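Local coordinates for protein GTPase HflX (Sulfolobus solfataricus P2, PDB 2QTF) that hydrolyses GTP specifically and associates with the 50S ribosomal subunit, with a possible role in protein synthesis or ribosome biogenesis, at residues 277-282 / 321-326; 297-302 / 311-316. All coordinates share one frame; numbering follows the deposited sequence.

Contact 1 (277-282 / 321-326); sequences TLQSSF and KELYSP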
ATOM      1  N   THR A 277       9.100   3.850 -13.911  1.00 26.63           N
ATOM      2  CA  THR A 277       7.873   3.479 -13.109  1.00 26.82           C
ATOM      3  C   THR A 277       6.884   2.616 -13.926  1.00 26.45           C
ATOM      4  O   THR A 277       6.318   1.608 -13.471  1.00 26.36           O
ATOM      5  CB  THR A 277       7.228   4.763 -12.549  1.00 27.26           C
ATOM      6  OG1 THR A 277       8.245   5.414 -11.799  1.00 33.08           O
ATOM      7  CG2 THR A 277       6.127   4.442 -11.531  1.00 23.66           C
ATOM      8  N   LEU A 278       6.680   3.016 -15.168  1.00 28.64           N
ATOM      9  CA  LEU A 278       5.858   2.222 -16.092  1.00 28.25           C
ATOM     10  C   LEU A 278       6.445   0.933 -16.393  1.00 27.39           C
ATOM     11  O   LEU A 278       5.775  -0.068 -16.405  1.00 25.96           O
ATOM     12  CB  LEU A 278       5.605   2.993 -17.427  1.00 28.82           C
ATOM     13  CG  LEU A 278       4.557   4.112 -17.495  1.00 29.80           C
ATOM     14  CD1 LEU A 278       4.694   4.707 -18.860  1.00 35.76           C
ATOM     15  CD2 LEU A 278       3.114   3.533 -17.413  1.00 24.44           C
ATOM     16  N   GLN A 279       7.734   0.896 -16.699  1.00 27.97           N
ATOM     17  CA  GLN A 279       8.294  -0.435 -16.933  1.00 27.96           C
ATOM     18  C   GLN A 279       8.182  -1.330 -15.700  1.00 25.73           C
ATOM     19  O   GLN A 279       7.811  -2.471 -15.858  1.00 24.44           O
ATOM     20  CB  GLN A 279       9.779  -0.368 -17.454  1.00 29.55           C
ATOM     21  CG  GLN A 279       9.899   0.117 -18.895  1.00 32.84           C
ATOM     22  CD  GLN A 279      11.286   0.620 -19.172  1.00 42.94           C
ATOM     23  OE1 GLN A 279      12.024   0.984 -18.219  1.00 43.31           O
ATOM     24  NE2 GLN A 279      11.649   0.692 -20.491  1.00 44.70           N
ATOM     25  N   SER A 280       8.452  -0.848 -14.499  1.00 24.54           N
ATOM     26  CA  SER A 280       8.234  -1.768 -13.313  1.00 24.45           C
ATOM     27  C   SER A 280       6.793  -2.091 -13.081  1.00 23.57           C
ATOM     28  O   SER A 280       6.498  -3.176 -12.631  1.00 23.89           O
ATOM     29  CB  SER A 280       8.698  -1.188 -11.918  1.00 22.05           C
ATOM     30  OG  SER A 280       9.960  -0.548 -12.112  1.00 35.72           O
ATOM     31  N   SER A 281       5.891  -1.094 -13.218  1.00 24.25           N
ATOM     32  CA  SER A 281       4.417  -1.370 -12.964  1.00 21.59           C
ATOM     33  C   SER A 281       3.983  -2.539 -13.805  1.00 22.25           C
ATOM     34  O   SER A 281       3.328  -3.499 -13.318  1.00 21.06           O
ATOM     35  CB  SER A 281       3.556  -0.129 -13.285  1.00 19.75           C
ATOM     36  OG  SER A 281       3.920   0.927 -12.427  1.00 22.11           O
ATOM     37  N   PHE A 282       4.307  -2.482 -15.103  1.00 24.31           N
ATOM     38  CA  PHE A 282       3.879  -3.593 -15.998  1.00 23.76           C
ATOM     39  C   PHE A 282       4.624  -4.892 -15.809  1.00 24.64           C
ATOM     40  O   PHE A 282       4.048  -5.982 -15.950  1.00 24.72           O
ATOM     41  CB  PHE A 282       3.937  -3.117 -17.504  1.00 26.25           C
ATOM     42  CG  PHE A 282       2.799  -2.144 -17.879  1.00 25.60           C
ATOM     43  CD1 PHE A 282       1.472  -2.605 -17.874  1.00 29.47           C
ATOM     44  CD2 PHE A 282       3.055  -0.807 -18.111  1.00 22.82           C
ATOM     45  CE1 PHE A 282       0.382  -1.740 -18.159  1.00 25.37           C
ATOM     46  CE2 PHE A 282       1.975   0.073 -18.393  1.00 27.16           C
ATOM     47  CZ  PHE A 282       0.643  -0.410 -18.458  1.00 22.49           C
ATOM     48  N   LYS A 321       1.376   1.015 -24.287  1.00 31.29           N
ATOM     49  CA  LYS A 321       0.900   0.075 -25.344  1.00 34.82           C
ATOM     50  C   LYS A 321       2.039  -0.779 -25.863  1.00 35.04           C
ATOM     51  O   LYS A 321       1.789  -1.917 -26.323  1.00 35.21           O
ATOM     52  CB  LYS A 321       0.230   0.798 -26.537  1.00 35.61           C
ATOM     53  CG  LYS A 321      -1.131   1.409 -26.162  1.00 36.63           C
ATOM     54  CD  LYS A 321      -1.687   2.467 -27.187  1.00 38.39           C
ATOM     55  CE  LYS A 321      -3.117   2.845 -26.810  1.00 41.63           C
ATOM     56  NZ  LYS A 321      -3.735   3.870 -27.744  1.00 45.22           N
ATOM     57  N   GLU A 322       3.267  -0.279 -25.796  1.00 33.11           N
ATOM     58  CA  GLU A 322       4.384  -1.197 -26.065  1.00 36.66           C
ATOM     59  C   GLU A 322       4.522  -2.320 -25.026  1.00 36.42           C
ATOM     60  O   GLU A 322       4.948  -3.436 -25.365  1.00 38.49           O
ATOM     61  CB  GLU A 322       5.690  -0.451 -26.150  1.00 36.85           C
ATOM     62  CG  GLU A 322       5.791   0.322 -27.447  1.00 42.94           C
ATOM     63  CD  GLU A 322       7.104   1.078 -27.541  1.00 52.15           C
ATOM     64  OE1 GLU A 322       7.238   1.962 -28.440  1.00 54.22           O
ATOM     65  OE2 GLU A 322       7.994   0.795 -26.698  1.00 53.52           O
ATOM     66  N   LEU A 323       4.200  -2.027 -23.758  1.00 34.91           N
ATOM     67  CA  LEU A 323       4.388  -2.994 -22.689  1.00 32.55           C
ATOM     68  C   LEU A 323       3.265  -3.925 -22.454  1.00 33.15           C
ATOM     69  O   LEU A 323       3.479  -4.995 -21.887  1.00 34.63           O
ATOM     70  CB  LEU A 323       4.785  -2.317 -21.361  1.00 32.87           C
ATOM     71  CG  LEU A 323       6.033  -1.456 -21.468  1.00 31.78           C
ATOM     72  CD1 LEU A 323       6.144  -0.425 -20.341  1.00 33.54           C
ATOM     73  CD2 LEU A 323       7.275  -2.357 -21.477  1.00 39.19           C
ATOM     74  N   TYR A 324       2.040  -3.558 -22.841  1.00 32.76           N
ATOM     75  CA  TYR A 324       0.890  -4.356 -22.441  1.00 30.25           C
ATOM     76  C   TYR A 324      -0.261  -4.195 -23.471  1.00 29.17           C
ATOM     77  O   TYR A 324      -0.492  -3.092 -24.011  1.00 29.14           O
ATOM     78  CB  TYR A 324       0.445  -3.918 -21.003  1.00 29.19           C
ATOM     79  CG  TYR A 324      -0.730  -4.670 -20.437  1.00 28.19           C
ATOM     80  CD1 TYR A 324      -0.541  -5.832 -19.637  1.00 29.00           C
ATOM     81  CD2 TYR A 324      -2.037  -4.230 -20.671  1.00 23.37           C
ATOM     82  CE1 TYR A 324      -1.650  -6.539 -19.135  1.00 28.62           C
ATOM     83  CE2 TYR A 324      -3.119  -4.922 -20.196  1.00 23.89           C
ATOM     84  CZ  TYR A 324      -2.925  -6.067 -19.428  1.00 25.90           C
ATOM     85  OH  TYR A 324      -4.003  -6.740 -18.938  1.00 27.53           O
ATOM     86  N   SER A 325      -1.031  -5.250 -23.607  1.00 29.55           N
ATOM     87  CA  SER A 325      -2.278  -5.214 -24.291  1.00 33.02           C
ATOM     88  C   SER A 325      -3.290  -6.013 -23.503  1.00 32.73           C
ATOM     89  O   SER A 325      -2.973  -7.098 -23.070  1.00 34.29           O
ATOM     90  CB  SER A 325      -2.074  -5.877 -25.688  1.00 34.49           C
ATOM     91  OG  SER A 325      -3.194  -5.622 -26.478  1.00 39.97           O
ATOM     92  N   PRO A 326      -4.575  -5.536 -23.392  1.00 30.94           N
ATOM     93  CA  PRO A 326      -5.152  -4.322 -23.955  1.00 28.52           C
ATOM     94  C   PRO A 326      -5.103  -3.121 -22.972  1.00 27.84           C
ATOM     95  O   PRO A 326      -5.590  -3.198 -21.837  1.00 26.60           O
ATOM     96  CB  PRO A 326      -6.590  -4.727 -24.205  1.00 30.50           C
ATOM     97  CG  PRO A 326      -6.931  -5.659 -23.117  1.00 29.80           C
ATOM     98  CD  PRO A 326      -5.592  -6.358 -22.742  1.00 28.69           C
TER
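Phe282 and Leu323 both carry CG anti to their own carbonyl carbon (chi1 -73° for Phe282), whereas Tyr324 sets CG anti to the backbone N (chi1 -179°). Their CB atoms all start out toward the opposite segment, but this last torsion leads the tyrosine ring away, so that its root does most of the touching. Tyr324 CB approaches one ortho corner of the phenylalanine, 3.5 Å from Phe282 CD1, and is nearly as close to Phe282 CE1. The two rings lie within 23° of parallel yet are slid well apart, with centroids 5.7 Å from each other, and therefore overlap very little. On the same side of the Phe282 ring plane but toward its other ortho carbon, Leu323 CD1 sits 3.8 Å from Phe282 CD2, and Leu323 CB rests 4.0 Å from Phe282 CG. Leu323 CD1 also lies 4.0 Å from the backbone Leu278 O and 4.1 Å from the side-chain carbon Gln279 CG, where the contact runs out to exposed surface. Tyr324 is the first residue to leave helical torsions, and its OH is hydrogen-bonded to Lys293 O, tying the ring to the approach to strand 295-300. An alanine in place of Phe282 would remove the ring that packs against both Leu323 and Tyr324 and would probably loosen the hold of helix 271-288 on the end of helix 309-323. Phe282 also touches Leu263 and Ile295 on two sheet strands, so the contact is helix-to-helix-end packing over a parallel part of the sheet, as expected of the alpha/beta P-loop GTPase fold of the Hflx-type G domain.

Contact 2 (297-302 / 311-316); sequences VTLNKI and KKLDLV
One branch of Leu299 does most of the work where strand 297-300 passes beneath helix 311-316. With CG anti to the backbone N (chi1 -172°), Leu299 directs CD2 against the helix backbone, 3.8 Å from Leu313 CA. Leu299 CD2 also meets side chains of three helical residues: Lys312 CB at 4.0 Å, Leu313 CD1 at 4.1 Å and Val316 CG2 at 4.2 Å. Two residues back along the strand, Val297 CG1 adds a single methyl contact, 4.0 Å from Val316 CG1, the two side chains crossing obliquely. The side-chain contacts here are all between carbons, and the segment axes run nearly antiparallel (153°) with a closest approach of 10.0 Å. Toward the start of the helical segment the packing thins. Of the Lys312 side chain, CB is what meets Leu299; the chain bends at chi2 and chi4 and carries NZ away to a hydrogen bond with Phe269 O, while Lys311 and Asp314 lie on the exposed side. At the strand end, Asn300 belongs to the inferred GTP site and is fixed from other directions: OD1 accepts from Ala335 N and ND2 donates to Ser190 O. Strand 295-300 is flanked by strands 260-266 and 327-332. Above it, helix 309-323 forms the connection of a beta-alpha-beta unit, with Leu313 and Val316 reaching Val330 of strand 327-332 and Val316 also touching Leu274 of helix 271-288.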
ATOM      1  N   VAL A 297      -5.038   3.744 -17.884  1.00 21.36           N
ATOM      2  CA  VAL A 297      -3.901   4.328 -17.200  1.00 21.81           C
ATOM      3  C   VAL A 297      -4.292   5.750 -16.898  1.00 23.28           C
ATOM      4  O   VAL A 297      -4.765   6.496 -17.800  1.00 23.63           O
ATOM      5  CB  VAL A 297      -2.542   4.317 -18.083  1.00 19.68           C
ATOM      6  CG1 VAL A 297      -1.427   4.980 -17.284  1.00 22.53           C
ATOM      7  CG2 VAL A 297      -2.204   2.889 -18.574  1.00 20.84           C
ATOM      8  N   THR A 298      -4.132   6.164 -15.630  1.00 23.27           N
ATOM      9  CA  THR A 298      -4.423   7.538 -15.342  1.00 23.07           C
ATOM     10  C   THR A 298      -3.133   8.238 -14.899  1.00 23.34           C
ATOM     11  O   THR A 298      -2.593   7.943 -13.840  1.00 21.48           O
ATOM     12  CB  THR A 298      -5.524   7.732 -14.253  1.00 22.39           C
ATOM     13  OG1 THR A 298      -5.071   7.182 -13.019  1.00 22.97           O
ATOM     14  CG2 THR A 298      -6.844   7.068 -14.636  1.00 22.91           C
ATOM     15  N   LEU A 299      -2.707   9.185 -15.703  1.00 23.69           N
ATOM     16  CA  LEU A 299      -1.608  10.054 -15.372  1.00 25.72           C
ATOM     17  C   LEU A 299      -2.081  11.165 -14.443  1.00 26.43           C
ATOM     18  O   LEU A 299      -2.787  12.084 -14.848  1.00 25.14           O
ATOM     19  CB  LEU A 299      -1.013  10.600 -16.718  1.00 27.88           C
ATOM     20  CG  LEU A 299       0.252  11.390 -16.687  1.00 30.35           C
ATOM     21  CD1 LEU A 299       1.346  10.478 -15.873  1.00 28.75           C
ATOM     22  CD2 LEU A 299       0.656  11.672 -18.162  1.00 26.50           C
ATOM     23  N   ASN A 300      -1.743  11.016 -13.161  1.00 24.13           N
ATOM     24  CA  ASN A 300      -2.309  11.785 -12.088  1.00 24.07           C
ATOM     25  C   ASN A 300      -1.374  12.920 -11.622  1.00 25.42           C
ATOM     26  O   ASN A 300      -0.215  12.963 -12.075  1.00 24.78           O
ATOM     27  CB  ASN A 300      -2.587  10.831 -10.901  1.00 23.22           C
ATOM     28  CG  ASN A 300      -3.474  11.463  -9.823  1.00 22.75           C
ATOM     29  OD1 ASN A 300      -4.370  12.280 -10.081  1.00 24.16           O
ATOM     30  ND2 ASN A 300      -3.202  11.122  -8.587  1.00 22.00           N
ATOM     31  N   LYS A 301      -1.934  13.824 -10.805  1.00 24.28           N
ATOM     32  CA  LYS A 301      -1.269  14.969 -10.145  1.00 27.42           C
ATOM     33  C   LYS A 301      -0.832  15.986 -11.178  1.00 29.19           C
ATOM     34  O   LYS A 301       0.160  16.720 -10.952  1.00 30.67           O
ATOM     35  CB  LYS A 301      -0.040  14.483  -9.348  1.00 26.42           C
ATOM     36  CG  LYS A 301      -0.349  13.458  -8.327  1.00 26.53           C
ATOM     37  CD  LYS A 301       0.892  13.311  -7.379  1.00 32.87           C
ATOM     38  CE  LYS A 301       0.612  12.235  -6.398  1.00 33.05           C
ATOM     39  NZ  LYS A 301       1.636  12.189  -5.265  1.00 33.09           N
ATOM     40  N   ILE A 302      -1.568  16.066 -12.299  1.00 30.28           N
ATOM     41  CA  ILE A 302      -1.174  16.899 -13.418  1.00 30.70           C
ATOM     42  C   ILE A 302      -1.186  18.404 -13.065  1.00 34.91           C
ATOM     43  O   ILE A 302      -0.601  19.215 -13.822  1.00 36.28           O
ATOM     44  CB  ILE A 302      -2.077  16.726 -14.667  1.00 31.36           C
ATOM     45  CG1 ILE A 302      -3.564  17.297 -14.396  1.00 30.28           C
ATOM     46  CG2 ILE A 302      -1.894  15.263 -15.269  1.00 27.78           C
ATOM     47  CD1 ILE A 302      -4.525  17.186 -15.648  1.00 29.71           C
ATOM     48  N   LYS A 311       3.476  16.074 -23.842  1.00 44.11           N
ATOM     49  CA  LYS A 311       4.609  15.167 -24.071  1.00 45.12           C
ATOM     50  C   LYS A 311       4.661  13.959 -23.090  1.00 41.01           C
ATOM     51  O   LYS A 311       4.938  12.834 -23.479  1.00 40.67           O
ATOM     52  CB  LYS A 311       5.941  15.928 -24.046  1.00 45.10           C
ATOM     53  CG  LYS A 311       6.255  16.646 -25.341  1.00 49.56           C
ATOM     54  CD  LYS A 311       7.679  17.306 -25.299  1.00 49.09           C
ATOM     55  CE  LYS A 311       7.912  18.288 -26.549  1.00 56.36           C
ATOM     56  NZ  LYS A 311       9.345  18.294 -27.126  1.00 57.47           N
ATOM     57  N   LYS A 312       4.375  14.212 -21.821  1.00 39.93           N
ATOM     58  CA  LYS A 312       4.254  13.148 -20.803  1.00 38.11           C
ATOM     59  C   LYS A 312       3.191  12.190 -21.226  1.00 35.93           C
ATOM     60  O   LYS A 312       3.417  11.011 -21.285  1.00 33.61           O
ATOM     61  CB  LYS A 312       3.880  13.743 -19.457  1.00 37.30           C
ATOM     62  CG  LYS A 312       4.958  14.586 -18.912  1.00 38.79           C
ATOM     63  CD  LYS A 312       5.116  14.355 -17.456  1.00 43.30           C
ATOM     64  CE  LYS A 312       5.794  15.509 -16.840  1.00 42.01           C
ATOM     65  NZ  LYS A 312       6.916  15.022 -16.086  1.00 34.86           N
ATOM     66  N   LEU A 313       2.016  12.718 -21.573  1.00 34.91           N
ATOM     67  CA  LEU A 313       0.866  11.853 -21.912  1.00 34.24           C
ATOM     68  C   LEU A 313       1.214  11.038 -23.129  1.00 33.72           C
ATOM     69  O   LEU A 313       0.915   9.870 -23.229  1.00 33.24           O
ATOM     70  CB  LEU A 313      -0.394  12.741 -22.138  1.00 34.75           C
ATOM     71  CG  LEU A 313      -1.694  12.009 -22.389  1.00 36.47           C
ATOM     72  CD1 LEU A 313      -2.144  11.321 -21.097  1.00 34.82           C
ATOM     73  CD2 LEU A 313      -2.782  13.082 -22.825  1.00 36.31           C
ATOM     74  N   ASP A 314       1.846  11.644 -24.128  1.00 35.21           N
ATOM     75  CA  ASP A 314       2.113  10.861 -25.300  1.00 35.46           C
ATOM     76  C   ASP A 314       3.196   9.755 -25.056  1.00 33.44           C
ATOM     77  O   ASP A 314       3.046   8.636 -25.511  1.00 33.35           O
ATOM     78  CB  ASP A 314       2.559  11.765 -26.443  1.00 40.27           C
ATOM     79  CG  ASP A 314       2.713  10.985 -27.744  1.00 46.02           C
ATOM     80  OD1 ASP A 314       3.827  11.055 -28.335  1.00 57.90           O
ATOM     81  OD2 ASP A 314       1.745  10.245 -28.126  1.00 56.92           O
ATOM     82  N   LEU A 315       4.259  10.103 -24.350  1.00 34.15           N
ATOM     83  CA  LEU A 315       5.232   9.103 -23.811  1.00 35.45           C
ATOM     84  C   LEU A 315       4.575   7.923 -23.076  1.00 33.07           C
ATOM     85  O   LEU A 315       4.759   6.754 -23.401  1.00 33.10           O
ATOM     86  CB  LEU A 315       6.159   9.819 -22.833  1.00 34.93           C
ATOM     87  CG  LEU A 315       7.186   8.933 -22.105  1.00 38.86           C
ATOM     88  CD1 LEU A 315       7.969   8.092 -23.069  1.00 43.19           C
ATOM     89  CD2 LEU A 315       8.135   9.819 -21.262  1.00 38.25           C
ATOM     90  N   VAL A 316       3.752   8.256 -22.078  1.00 31.06           N
ATOM     91  CA  VAL A 316       3.019   7.203 -21.315  1.00 28.55           C
ATOM     92  C   VAL A 316       2.143   6.352 -22.179  1.00 29.28           C
ATOM     93  O   VAL A 316       2.093   5.111 -22.049  1.00 30.48           O
ATOM     94  CB  VAL A 316       2.249   7.866 -20.102  1.00 28.33           C
ATOM     95  CG1 VAL A 316       1.339   6.881 -19.383  1.00 27.00           C
ATOM     96  CG2 VAL A 316       3.254   8.538 -19.142  1.00 26.30           C
TER

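The two contacts have centres about 13 Å apart and share helix 309-323: contact 2 uses its earlier turns, contact 1 its C-terminal end. Along the chain the order is 277-282, 297-302, 311-316, 321-326, so both segments of contact 2 fall between those of contact 1. They meet directly where Leu278 CD1 packs 3.9 Å from Val316 CA. Helix 309-323 is thus fixed to the sheet through strand 295-300 and to its neighbour, helix 271-288, within one Hflx-type G domain. This joins the layer of helices to the strand that ends at Asn300, with Lys301 just beyond, both inferred to bind GTP.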